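Local atomic coordinates of regulator of Ty1 transposition protein 107 (Saccharomyces cerevisiae, PDB entry 3T7K), a protein that binds phosphorylated histone H2A through its C-terminal tandem BRCT repeats during DNA damage repair in budding yeast. Residues E90-I93 with D94-Q98; I144-V147 with N148-G152. All coordinates share one frame; numbering follows the deposited sequence.

Interaction 1: residues E90-I93 with D94-Q98; sequences EFII and DLLKQ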
loop_
_atom_site.group_PDB
_atom_site.type_symbol
_atom_site.label_atom_id
_atom_site.label_comp_id
_atom_site.label_asym_id
_atom_site.label_seq_id
_atom_site.Cartn_x
_atom_site.Cartn_y
_atom_site.Cartn_z
ATOM N N GLU C 90 -8.230 -1.404 27.478
ATOM C CA GLU C 90 -7.779 -0.535 28.564
ATOM C C GLU C 90 -6.961 0.670 28.049
ATOM O O GLU C 90 -6.908 1.724 28.694
ATOM C CB GLU C 90 -6.956 -1.348 29.569
ATOM C CG GLU C 90 -7.771 -2.141 30.588
ATOM C CD GLU C 90 -8.343 -3.458 30.043
ATOM O OE1 GLU C 90 -8.365 -3.663 28.805
ATOM O OE2 GLU C 90 -8.779 -4.293 30.870
ATOM N N PHE C 91 -6.318 0.509 26.896
ATOM C CA PHE C 91 -5.588 1.613 26.282
ATOM C C PHE C 91 -6.510 2.798 26.042
ATOM O O PHE C 91 -6.264 3.899 26.537
ATOM C CB PHE C 91 -4.944 1.201 24.963
ATOM C CG PHE C 91 -4.368 2.360 24.190
ATOM C CD1 PHE C 91 -3.100 2.842 24.480
ATOM C CD2 PHE C 91 -5.092 2.966 23.181
ATOM C CE1 PHE C 91 -2.566 3.916 23.772
ATOM C CE2 PHE C 91 -4.574 4.038 22.472
ATOM C CZ PHE C 91 -3.307 4.517 22.771
ATOM N N ILE C 92 -7.554 2.570 25.254
ATOM C CA ILE C 92 -8.528 3.602 24.946
ATOM C C ILE C 92 -9.204 4.104 26.223
ATOM O O ILE C 92 -9.524 5.292 26.364
ATOM C CB ILE C 92 -9.602 3.075 23.984
ATOM C CG1 ILE C 92 -8.972 2.637 22.667
ATOM C CG2 ILE C 92 -10.651 4.132 23.726
ATOM C CD1 ILE C 92 -8.563 3.785 21.791
ATOM N N ILE C 93 -9.416 3.193 27.162
ATOM C CA ILE C 93 -10.084 3.562 28.402
ATOM C C ILE C 93 -9.191 4.513 29.200
ATOM O O ILE C 93 -9.602 5.612 29.545
ATOM C CB ILE C 93 -10.484 2.318 29.236
ATOM C CG1 ILE C 93 -11.617 1.552 28.543
ATOM C CG2 ILE C 93 -10.943 2.724 30.625
ATOM C CD1 ILE C 93 -12.044 0.309 29.292
ATOM N N ASP C 94 -7.966 4.086 29.482
ATOM C CA ASP C 94 -7.017 4.926 30.208
ATOM C C ASP C 94 -6.789 6.253 29.507
ATOM O O ASP C 94 -6.662 7.296 30.153
ATOM C CB ASP C 94 -5.688 4.205 30.379
ATOM C CG ASP C 94 -5.791 3.039 31.327
ATOM O OD1 ASP C 94 -6.866 2.899 31.950
ATOM O OD2 ASP C 94 -4.802 2.278 31.457
ATOM N N LEU C 95 -6.748 6.194 28.181
ATOM C CA LEU C 95 -6.533 7.367 27.355
ATOM C C LEU C 95 -7.624 8.394 27.586
ATOM O O LEU C 95 -7.349 9.549 27.942
ATOM C CB LEU C 95 -6.483 6.970 25.884
ATOM C CG LEU C 95 -6.169 8.086 24.897
ATOM C CD1 LEU C 95 -5.023 8.959 25.414
ATOM C CD2 LEU C 95 -5.841 7.489 23.539
ATOM N N LEU C 96 -8.866 7.982 27.375
ATOM C CA LEU C 96 -9.995 8.889 27.573
ATOM C C LEU C 96 -10.132 9.370 29.023
ATOM O O LEU C 96 -10.480 10.518 29.263
ATOM C CB LEU C 96 -11.295 8.269 27.056
ATOM C CG LEU C 96 -11.373 8.134 25.531
ATOM C CD1 LEU C 96 -12.641 7.422 25.097
ATOM C CD2 LEU C 96 -11.264 9.489 24.859
ATOM N N LYS C 97 -9.839 8.500 29.982
ATOM C CA LYS C 97 -9.839 8.881 31.393
ATOM C C LYS C 97 -8.937 10.097 31.605
ATOM O O LYS C 97 -9.363 11.129 32.134
ATOM C CB LYS C 97 -9.354 7.708 32.252
ATOM C CG LYS C 97 -9.385 7.926 33.764
ATOM C CD LYS C 97 -9.280 6.580 34.495
ATOM C CE LYS C 97 -8.707 6.719 35.903
ATOM N NZ LYS C 97 -9.675 7.292 36.880
ATOM N N GLN C 98 -7.690 9.969 31.166
ATOM C CA GLN C 98 -6.704 11.039 31.277
ATOM C C GLN C 98 -7.153 12.300 30.541
ATOM O O GLN C 98 -7.002 13.413 31.044
ATOM C CB GLN C 98 -5.365 10.558 30.715
ATOM C CG GLN C 98 -4.151 11.274 31.254
ATOM C CD GLN C 98 -2.868 10.625 30.786
ATOM O OE1 GLN C 98 -2.412 10.865 29.667
ATOM N NE2 GLN C 98 -2.286 9.779 31.637
#
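Phe91 brings the CE2 and CZ corner of its ring obliquely to the CD2 methyl of Leu95, one helical turn further on, with CE2 of the phenylalanine lying 3.8 Å from CD2 of the leucine. The two belong to helix 90-99, which follows the last strand of the four-stranded parallel sheet in the first BRCT-like domain. Both side chains have CG anti to the backbone N, and they run side by side off the same flank of the helix. That flank faces the sheet: Ile48 touches both residues, Phe64 packs on Phe91, and the ring of Tyr21 meets that of Phe91 edge-to-face. A flat ring and a branched aliphatic chain suit this buried face, since both are wholly apolar.

A looser apolar pair, Ile92 and Leu96, repeats the spacing beside it, with Ile92 CG2 4.1 Å from Leu96 CD1. Beneath the side chains four consecutive i to i+4 backbone bonds hold the turn, from Asp94 N to Glu90 O through to Lys97 N to Ile93 O. The bond from Leu96 N to Ile92 O is nearly straight at the hydrogen, 173°. That from Leu95 N to Phe91 O is more bent, at 151°.

Glu90 and Lys97, and the apolar Ile93 with them, are exposed on the outward side, which suits the two charged groups because they need water. Asp94 is only partly exposed; its carboxylate is held through OD2 by a hydrogen bond from the hydroxyl group of Tyr116, in the segment that follows the helix. Its chi1 of -69° turns CG back along the helix, bringing that carbon to 3.1 Å from Glu90 O.

Interaction 2: residues I144-V147 with N148-G152; sequences INLV and NDIPG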
loop_
_atom_site.group_PDB
_atom_site.type_symbol
_atom_site.label_atom_id
_atom_site.label_comp_id
_atom_site.label_asym_id
_atom_site.label_seq_id
_atom_site.Cartn_x
_atom_site.Cartn_y
_atom_site.Cartn_z
ATOM N N ILE C 144 -9.085 -24.644 -1.969
ATOM C CA ILE C 144 -9.584 -25.650 -1.053
ATOM C C ILE C 144 -11.055 -25.918 -1.280
ATOM O O ILE C 144 -11.750 -25.158 -1.952
ATOM C CB ILE C 144 -9.434 -25.209 0.405
ATOM C CG1 ILE C 144 -10.263 -23.948 0.639
ATOM C CG2 ILE C 144 -7.979 -24.986 0.749
ATOM C CD1 ILE C 144 -10.575 -23.686 2.088
ATOM N N ASN C 145 -11.520 -27.001 -0.675
ATOM C CA ASN C 145 -12.912 -27.352 -0.668
ATOM C C ASN C 145 -13.376 -27.289 0.757
ATOM O O ASN C 145 -12.702 -27.791 1.652
ATOM C CB ASN C 145 -13.097 -28.789 -1.197
ATOM C CG ASN C 145 -12.515 -28.971 -2.569
ATOM O OD1 ASN C 145 -13.221 -28.869 -3.575
ATOM N ND2 ASN C 145 -11.219 -29.213 -2.629
ATOM N N LEU C 146 -14.547 -26.706 0.959
ATOM C CA LEU C 146 -15.082 -26.482 2.284
ATOM C C LEU C 146 -16.487 -27.049 2.295
ATOM O O LEU C 146 -17.267 -26.770 1.389
ATOM C CB LEU C 146 -15.112 -24.968 2.551
ATOM C CG LEU C 146 -15.539 -24.434 3.915
ATOM C CD1 LEU C 146 -14.571 -24.877 4.983
ATOM C CD2 LEU C 146 -15.613 -22.909 3.876
ATOM N N VAL C 147 -16.809 -27.852 3.305
ATOM C CA VAL C 147 -18.143 -28.392 3.425
ATOM C C VAL C 147 -19.109 -27.287 3.802
ATOM O O VAL C 147 -18.778 -26.387 4.588
ATOM C CB VAL C 147 -18.226 -29.533 4.459
ATOM C CG1 VAL C 147 -17.446 -30.732 3.977
ATOM C CG2 VAL C 147 -17.732 -29.065 5.823
ATOM N N ASN C 148 -20.300 -27.360 3.218
ATOM C CA ASN C 148 -21.313 -26.325 3.371
ATOM C C ASN C 148 -21.812 -26.188 4.796
ATOM O O ASN C 148 -22.333 -25.142 5.167
ATOM C CB ASN C 148 -22.503 -26.594 2.440
ATOM C CG ASN C 148 -23.310 -25.341 2.151
ATOM O OD1 ASN C 148 -23.042 -24.281 2.708
ATOM N ND2 ASN C 148 -24.304 -25.458 1.274
ATOM N N ASP C 149 -21.657 -27.238 5.593
ATOM C CA ASP C 149 -22.165 -27.226 6.963
ATOM C C ASP C 149 -21.110 -26.841 7.994
ATOM O O ASP C 149 -21.197 -27.233 9.160
ATOM C CB ASP C 149 -22.783 -28.583 7.332
ATOM C CG ASP C 149 -21.743 -29.674 7.508
ATOM O OD1 ASP C 149 -22.137 -30.826 7.807
ATOM O OD2 ASP C 149 -20.535 -29.393 7.341
ATOM N N ILE C 150 -20.103 -26.089 7.562
ATOM C CA ILE C 150 -19.064 -25.645 8.476
ATOM C C ILE C 150 -19.637 -24.593 9.425
ATOM O O ILE C 150 -20.277 -23.640 8.987
ATOM C CB ILE C 150 -17.826 -25.092 7.717
ATOM C CG1 ILE C 150 -16.608 -25.025 8.643
ATOM C CG2 ILE C 150 -18.131 -23.738 7.073
ATOM C CD1 ILE C 150 -15.871 -26.354 8.836
ATOM N N PRO C 151 -19.451 -24.795 10.736
ATOM C CA PRO C 151 -19.828 -23.837 11.783
ATOM C C PRO C 151 -19.217 -22.449 11.573
ATOM O O PRO C 151 -17.996 -22.312 11.461
ATOM C CB PRO C 151 -19.281 -24.481 13.066
ATOM C CG PRO C 151 -18.468 -25.680 12.617
ATOM C CD PRO C 151 -19.032 -26.083 11.305
ATOM N N GLY C 152 -20.074 -21.434 11.543
ATOM C CA GLY C 152 -19.678 -20.076 11.211
ATOM C C GLY C 152 -20.240 -19.732 9.843
ATOM O O GLY C 152 -20.501 -18.562 9.523
#
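Leu146 and Ile150 make the apolar part of this turn, crossing at about a right angle with Leu146 CG 4.1 Å from Ile150 CG2. Both are buried, and both touch Ile157 of helix 154-163 and Ile201 of the neighbouring strand, so branched aliphatic chains suit the space between sheet and helix.

The backbone contribution is a type I beta turn from Val147 to Ile150. Its closing hydrogen bond, Ile150 N to Val147 O, is long at 3.3 Å and bent to 139° at the hydrogen, and the donor stands above the carbonyl plane.

Polar and apolar groups meet where Asp149 OD2 comes within 3.2 Å of Val147 CG2. A chi1 of 71° puts CG of Asp149 between its backbone N and carbonyl carbon, so that OD2 reaches back to Val147. The same oxygen accepts a hydrogen bond from Thr203 OG1 and a weak one from Gln207 NE2, which ties the turn to the start of helix 205-218.

Such a tight turn leading from an inner parallel strand into the following helix is a beta-alpha connection of the BRCT fold.

Interaction 1 and interaction 2 sit in different BRCT-like domains, on opposite sides of the chain's centre; their centres are 40 Å apart and their nearest atoms about 27 Å. They share no secondary structure element. Residues 90-98, partly buried, belong to one helix with a buried face toward the sheet, and its backbone is bonded regularly from turn to turn. The contact within 144-152 is more buried and irregular: one long, bent hydrogen bond closes the turn at the end of an inner strand, and Leu146 and Ile150 pack between the sheet and a helix. In each, an aspartate reaches outside the contact, to a tyrosine hydroxyl in the first and to a threonine and, weakly, a glutamine in the second.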